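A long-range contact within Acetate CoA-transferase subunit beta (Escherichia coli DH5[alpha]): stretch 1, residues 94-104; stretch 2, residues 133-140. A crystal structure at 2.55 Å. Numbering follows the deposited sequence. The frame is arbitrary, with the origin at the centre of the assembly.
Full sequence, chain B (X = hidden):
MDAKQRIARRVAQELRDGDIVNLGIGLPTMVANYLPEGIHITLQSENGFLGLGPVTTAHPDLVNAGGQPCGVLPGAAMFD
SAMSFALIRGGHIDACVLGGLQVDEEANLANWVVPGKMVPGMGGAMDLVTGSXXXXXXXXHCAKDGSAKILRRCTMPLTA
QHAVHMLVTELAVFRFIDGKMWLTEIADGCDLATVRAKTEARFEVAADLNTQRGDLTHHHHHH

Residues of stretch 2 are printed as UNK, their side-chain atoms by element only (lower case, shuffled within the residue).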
ATOM      1  N   ASP B  94      -3.423  -3.953 -19.281  1.00 21.37           N
ATOM      2  CA  ASP B  94      -4.346  -4.474 -20.279  1.00 22.57           C
ATOM      3  C   ASP B  94      -3.783  -5.735 -20.929  1.00 21.70           C
ATOM      4  O   ASP B  94      -4.528  -6.659 -21.255  1.00 22.99           O
ATOM      5  CB  ASP B  94      -4.642  -3.412 -21.342  1.00 24.18           C
ATOM      6  CG  ASP B  94      -5.365  -2.200 -20.775  1.00 25.41           C
ATOM      7  OD1 ASP B  94      -6.559  -2.324 -20.430  1.00 26.59           O
ATOM      8  OD2 ASP B  94      -4.742  -1.121 -20.681  1.00 24.24           O
ATOM      9  N   ALA B  95      -2.467  -5.775 -21.102  1.00 19.79           N
ATOM     10  CA  ALA B  95      -1.826  -6.913 -21.747  1.00 19.36           C
ATOM     11  C   ALA B  95      -0.378  -7.074 -21.312  1.00 17.54           C
ATOM     12  O   ALA B  95       0.356  -6.095 -21.207  1.00 17.53           O
ATOM     13  CB  ALA B  95      -1.898  -6.764 -23.252  1.00 20.90           C
ATOM     14  N   CYS B  96       0.023  -8.314 -21.051  1.00 17.34           N
ATOM     15  CA  CYS B  96       1.432  -8.630 -20.846  1.00 17.88           C
ATOM     16  C   CYS B  96       1.867  -9.624 -21.908  1.00 18.23           C
ATOM     17  O   CYS B  96       1.135 -10.560 -22.238  1.00 18.25           O
ATOM     18  CB  CYS B  96       1.697  -9.191 -19.445  1.00 16.79           C
ATOM     19  SG  CYS B  96       0.989 -10.819 -19.128  1.00 48.86           S
ATOM     20  N   VAL B  97       3.052  -9.392 -22.459  1.00 18.35           N
ATOM     21  CA  VAL B  97       3.648 -10.297 -23.427  1.00 20.80           C
ATOM     22  C   VAL B  97       4.896 -10.907 -22.802  1.00 21.00           C
ATOM     23  O   VAL B  97       5.854 -10.195 -22.499  1.00 21.13           O
ATOM     24  CB  VAL B  97       4.010  -9.579 -24.742  1.00 21.04           C
ATOM     25  CG1 VAL B  97       4.480 -10.584 -25.781  1.00 21.38           C
ATOM     26  CG2 VAL B  97       2.814  -8.787 -25.269  1.00 20.92           C
ATOM     27  N   LEU B  98       4.872 -12.220 -22.592  1.00 21.82           N
ATOM     28  CA  LEU B  98       5.989 -12.919 -21.964  1.00 24.10           C
ATOM     29  C   LEU B  98       6.488 -14.066 -22.827  1.00 24.62           C
ATOM     30  O   LEU B  98       5.756 -14.601 -23.654  1.00 24.62           O
ATOM     31  CB  LEU B  98       5.581 -13.458 -20.592  1.00 25.75           C
ATOM     32  CG  LEU B  98       5.126 -12.434 -19.551  1.00 26.99           C
ATOM     33  CD1 LEU B  98       4.759 -13.147 -18.265  1.00 27.14           C
ATOM     34  CD2 LEU B  98       6.196 -11.377 -19.297  1.00 27.95           C
ATOM     35  N   GLY B  99       7.743 -14.445 -22.616  1.00 25.61           N
ATOM     36  CA  GLY B  99       8.303 -15.610 -23.269  1.00 27.03           C
ATOM     37  C   GLY B  99       7.767 -16.866 -22.617  1.00 28.90           C
ATOM     38  O   GLY B  99       6.992 -16.796 -21.659  1.00 26.61           O
ATOM     39  N   GLY B 100       8.175 -18.021 -23.128  1.00 30.52           N
ATOM     40  CA  GLY B 100       7.707 -19.279 -22.584  1.00 30.61           C
ATOM     41  C   GLY B 100       8.647 -20.436 -22.836  1.00 31.23           C
ATOM     42  O   GLY B 100       9.325 -20.496 -23.863  1.00 32.48           O
ATOM     43  N   LEU B 101       8.698 -21.350 -21.872  1.00 30.70           N
ATOM     44  CA  LEU B 101       9.408 -22.608 -22.035  1.00 30.79           C
ATOM     45  C   LEU B 101       8.400 -23.671 -22.431  1.00 29.36           C
ATOM     46  O   LEU B 101       8.670 -24.508 -23.290  1.00 30.97           O
ATOM     47  CB  LEU B 101      10.127 -23.012 -20.746  1.00 32.48           C
ATOM     48  CG  LEU B 101      11.180 -22.043 -20.214  1.00 34.19           C
ATOM     49  CD1 LEU B 101      11.477 -22.331 -18.753  1.00 34.93           C
ATOM     50  CD2 LEU B 101      12.449 -22.140 -21.051  1.00 36.20           C
ATOM     51  N   GLN B 102       7.228 -23.616 -21.803  1.00 28.15           N
ATOM     52  CA  GLN B 102       6.162 -24.571 -22.077  1.00 27.85           C
ATOM     53  C   GLN B 102       4.776 -23.978 -21.826  1.00 27.68           C
ATOM     54  O   GLN B 102       4.584 -23.166 -20.918  1.00 25.97           O
ATOM     55  CB  GLN B 102       6.347 -25.832 -21.227  1.00 28.32           C
ATOM     56  CG  GLN B 102       7.587 -26.635 -21.586  1.00 29.79           C
ATOM     57  CD  GLN B 102       7.707 -27.930 -20.814  1.00 29.95           C
ATOM     58  OE1 GLN B 102       7.055 -28.128 -19.789  1.00 28.61           O
ATOM     59  NE2 GLN B 102       8.548 -28.828 -21.315  1.00 31.27           N
ATOM     60  N   VAL B 103       3.820 -24.401 -22.649  1.00 28.22           N
ATOM     61  CA  VAL B 103       2.409 -24.074 -22.473  1.00 27.72           C
ATOM     62  C   VAL B 103       1.617 -25.338 -22.783  1.00 28.73           C
ATOM     63  O   VAL B 103       2.045 -26.136 -23.617  1.00 30.14           O
ATOM     64  CB  VAL B 103       1.963 -22.916 -23.397  1.00 28.11           C
ATOM     65  CG1 VAL B 103       0.486 -22.596 -23.194  1.00 26.94           C
ATOM     66  CG2 VAL B 103       2.813 -21.678 -23.153  1.00 27.49           C
ATOM     67  N   ASP B 104       0.481 -25.537 -22.117  1.00 28.73           N
ATOM     68  CA  ASP B 104      -0.328 -26.728 -22.375  1.00 31.00           C
ATOM     69  C   ASP B 104      -1.814 -26.441 -22.575  1.00 31.48           C
ATOM     70  O   ASP B 104      -2.270 -25.302 -22.452  1.00 30.98           O
ATOM     71  CB  ASP B 104      -0.146 -27.753 -21.246  1.00 32.95           C
ATOM     72  CG  ASP B 104      -0.530 -27.214 -19.876  1.00 34.36           C
ATOM     73  OD1 ASP B 104      -1.387 -26.309 -19.786  1.00 34.57           O
ATOM     74  OD2 ASP B 104       0.023 -27.717 -18.876  1.00 35.73           O
ATOM     75  N   UNK B 133      -4.816  -8.486 -17.773  1.00 27.03           N
ATOM     76  CA  UNK B 133      -6.108  -8.788 -18.382  1.00 29.50           C
ATOM     77  C   UNK B 133      -5.954  -9.739 -19.562  1.00 27.82           C
ATOM     78  O   UNK B 133      -6.808 -10.595 -19.786  1.00 29.14           O
ATOM     79  c   UNK B 133      -9.719  -3.740 -17.555  1.00 47.05           C
ATOM     80  n   UNK B 133      -8.846  -4.712 -17.302  1.00 44.26           N
ATOM     81  c   UNK B 133      -6.812  -7.514 -18.845  1.00 32.81           C
ATOM     82  n   UNK B 133     -10.178  -2.985 -16.564  1.00 47.94           N
ATOM     83  n   UNK B 133     -10.134  -3.521 -18.798  1.00 48.57           N
ATOM     84  c   UNK B 133      -7.384  -6.664 -17.734  1.00 36.11           C
ATOM     85  c   UNK B 133      -8.286  -5.593 -18.320  1.00 40.50           C
ATOM     86  N   UNK B 134      -4.872  -9.578 -20.315  1.00 25.60           N
ATOM     87  CA  UNK B 134      -4.559 -10.495 -21.404  1.00 25.12           C
ATOM     88  C   UNK B 134      -3.125 -10.984 -21.308  1.00 22.58           C
ATOM     89  O   UNK B 134      -2.183 -10.194 -21.309  1.00 22.42           O
ATOM     90  c   UNK B 134      -4.794  -9.830 -22.761  1.00 27.54           C
ATOM     91  n   UNK B 134      -6.454  -9.738 -27.093  1.00 33.91           N
ATOM     92  c   UNK B 134      -6.236 -10.279 -25.723  1.00 32.19           C
ATOM     93  c   UNK B 134      -4.559 -10.769 -23.932  1.00 28.83           C
ATOM     94  c   UNK B 134      -4.802 -10.096 -25.268  1.00 30.53           C
ATOM     95  N   UNK B 135      -2.975 -12.301 -21.244  1.00 21.49           N
ATOM     96  CA  UNK B 135      -1.670 -12.933 -21.144  1.00 20.85           C
ATOM     97  C   UNK B 135      -1.287 -13.487 -22.508  1.00 21.46           C
ATOM     98  O   UNK B 135      -1.847 -14.485 -22.964  1.00 21.73           O
ATOM     99  c   UNK B 135      -1.664 -14.061 -20.091  1.00 20.44           C
ATOM    100  c   UNK B 135      -0.288 -14.716 -20.001  1.00 19.95           C
ATOM    101  c   UNK B 135      -2.099 -13.524 -18.733  1.00 19.69           C
ATOM    102  N   UNK B 136      -0.338 -12.821 -23.158  1.00 21.13           N
ATOM    103  CA  UNK B 136       0.143 -13.243 -24.463  1.00 21.50           C
ATOM    104  C   UNK B 136       1.506 -13.892 -24.308  1.00 21.63           C
ATOM    105  O   UNK B 136       2.422 -13.304 -23.735  1.00 20.69           O
ATOM    106  c   UNK B 136      -1.103 -10.115 -26.411  1.00 22.44           C
ATOM    107  c   UNK B 136       0.241 -12.067 -25.450  1.00 22.07           C
ATOM    108  c   UNK B 136       0.716 -12.562 -26.818  1.00 22.59           C
ATOM    109  c   UNK B 136      -1.118 -11.368 -25.567  1.00 22.35           C
ATOM    110  N   UNK B 137       1.625 -15.117 -24.806  1.00 23.46           N
ATOM    111  CA  UNK B 137       2.892 -15.833 -24.790  1.00 25.63           C
ATOM    112  C   UNK B 137       3.507 -15.816 -26.184  1.00 27.66           C
ATOM    113  O   UNK B 137       2.906 -16.289 -27.147  1.00 29.39           O
ATOM    114  c   UNK B 137       2.717 -17.285 -24.303  1.00 26.11           C
ATOM    115  c   UNK B 137       2.066 -17.307 -22.916  1.00 24.36           C
ATOM    116  c   UNK B 137       2.841 -16.557 -21.841  1.00 23.45           C
ATOM    117  c   UNK B 137       4.061 -18.011 -24.273  1.00 27.37           C
ATOM    118  N   UNK B 138       4.714 -15.267 -26.267  1.00 27.82           N
ATOM    119  CA  UNK B 138       5.463 -15.180 -27.515  1.00 29.15           C
ATOM    120  C   UNK B 138       6.600 -16.183 -27.433  1.00 31.44           C
ATOM    121  O   UNK B 138       7.519 -16.032 -26.628  1.00 32.45           O
ATOM    122  c   UNK B 138       5.988 -13.776 -27.735  1.00 28.36           C
ATOM    123  N   UNK B 139       6.536 -17.208 -28.274  1.00 32.53           N
ATOM    124  CA  UNK B 139       7.431 -18.343 -28.140  1.00 34.06           C
ATOM    125  C   UNK B 139       7.696 -19.054 -29.464  1.00 35.35           C
ATOM    126  O   UNK B 139       6.828 -19.094 -30.329  1.00 34.59           O
ATOM    127  c   UNK B 139       6.780 -19.314 -27.153  1.00 34.26           C
ATOM    128  c   UNK B 139       5.700 -22.318 -26.603  1.00 32.63           C
ATOM    129  s   UNK B 139       6.695 -21.398 -25.428  1.00 49.56           S
ATOM    130  c   UNK B 139       7.667 -20.348 -26.532  1.00 35.49           C
ATOM    131  N   UNK B 140       8.886 -19.630 -29.619  1.00 37.13           N
ATOM    132  CA  UNK B 140       9.142 -20.499 -30.762  1.00 39.86           C
ATOM    133  C   UNK B 140       8.339 -21.776 -30.554  1.00 37.07           C
ATOM    134  O   UNK B 140       8.083 -22.165 -29.416  1.00 35.65           O
ATOM    135  c   UNK B 140      11.467 -19.567 -31.278  1.00 50.66           C
ATOM    136  o   UNK B 140      13.732 -18.939 -31.668  1.00 57.68           O
ATOM    137  o   UNK B 140      13.309 -21.080 -31.410  1.00 58.56           O
ATOM    138  c   UNK B 140      12.941 -19.886 -31.462  1.00 56.11           C
ATOM    139  c   UNK B 140      10.634 -20.795 -30.929  1.00 45.62           C
TER
HETATM  140  O   HOH W   1       9.756 -17.044 -25.627  1.00 26.21           O

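Position 133 carries three carbons, a nitrogen, then a carbon bearing two more nitrogens, a guanidinium, and its CB lies 3.4 Å from Asp 94 O: Arg 133. The charges attract only loosely, Asp 94 OD1 being 4.1 Å from Arg 133 NH1 and well out of the guanidinium plane, so no N-H points at it.

Position 134 has four carbons in a row ending in nitrogen, and the CB of 134 sits 4.2 Å from Ala 95 CB, while the amine end leads away to a partner elsewhere in the structure. This is Lys 134. The backbone does the joining: Lys 134 N gives a weak hydrogen bond to Asp 94 O (3.1 Å, bent to 121°), and Cys 96 N gives a good one to Lys 134 O (2.9 Å).

Position 135 holds three carbons, one carrying the other two, on the sheet face of Cys 96 and against its side chain: Val 135. Cys 96 SG is 4.1 Å from Val 135 CG2.

At 136 there are four carbons, forked at the first, with one arm two carbons long; they lie on the same face as Val 97, and Val 97 CG2 is 4.2 Å from the CB of 136. This is Ile 136. Its backbone bonds twice, Ile 136 N to Cys 96 O and Leu 98 N to Ile 136 O, both 2.9 Å.

The same forked pattern of four carbons recurs at 137, on the face of Leu 98 and touching both Leu 98 and Val 103, giving Ile 137. Ile 137 CD1 approaches Leu 98 CB at 4.3 Å, and Ile 137 CG2 meets Val 103 CG2 at 4.0 Å.

At 138 there is a single carbon, the CB, 4.0 Å from Val 97 CG1: Ala 138. Ala 138 N donates to Leu 98 O at 2.9 Å.

At 139 an unbranched chain of two carbons, sulfur and carbon points toward stretch 1 and lies against Gly 100, which identifies Met 139. Met 139 CG is 3.1 Å from Gly 100 O. An ideal CB on Gly 100 would clash with Met 139 SD at 2.9 Å and Ile 137 CG2 at 3.0 Å, so the bare glycine leaves room for both.

Position 140 shows three carbons, the third carrying two oxygens, and touches nothing on stretch 1: Glu 140.

The contact is a parallel strand pair, its backbone ladder supplemented by CA-H...O contacts such as Val 97 CA to Ile 136 O (3.3 Å). Apolar neighbours fill both faces. Past the ladder, where Gly 100 N and Ala 138 O stand 4.1 Å apart, one water bridges them, accepting from Gly 100 N (3.1 Å) and donating to Ala 138 O (2.7 Å).

Stretch 2 (133-140) RKVIIAME
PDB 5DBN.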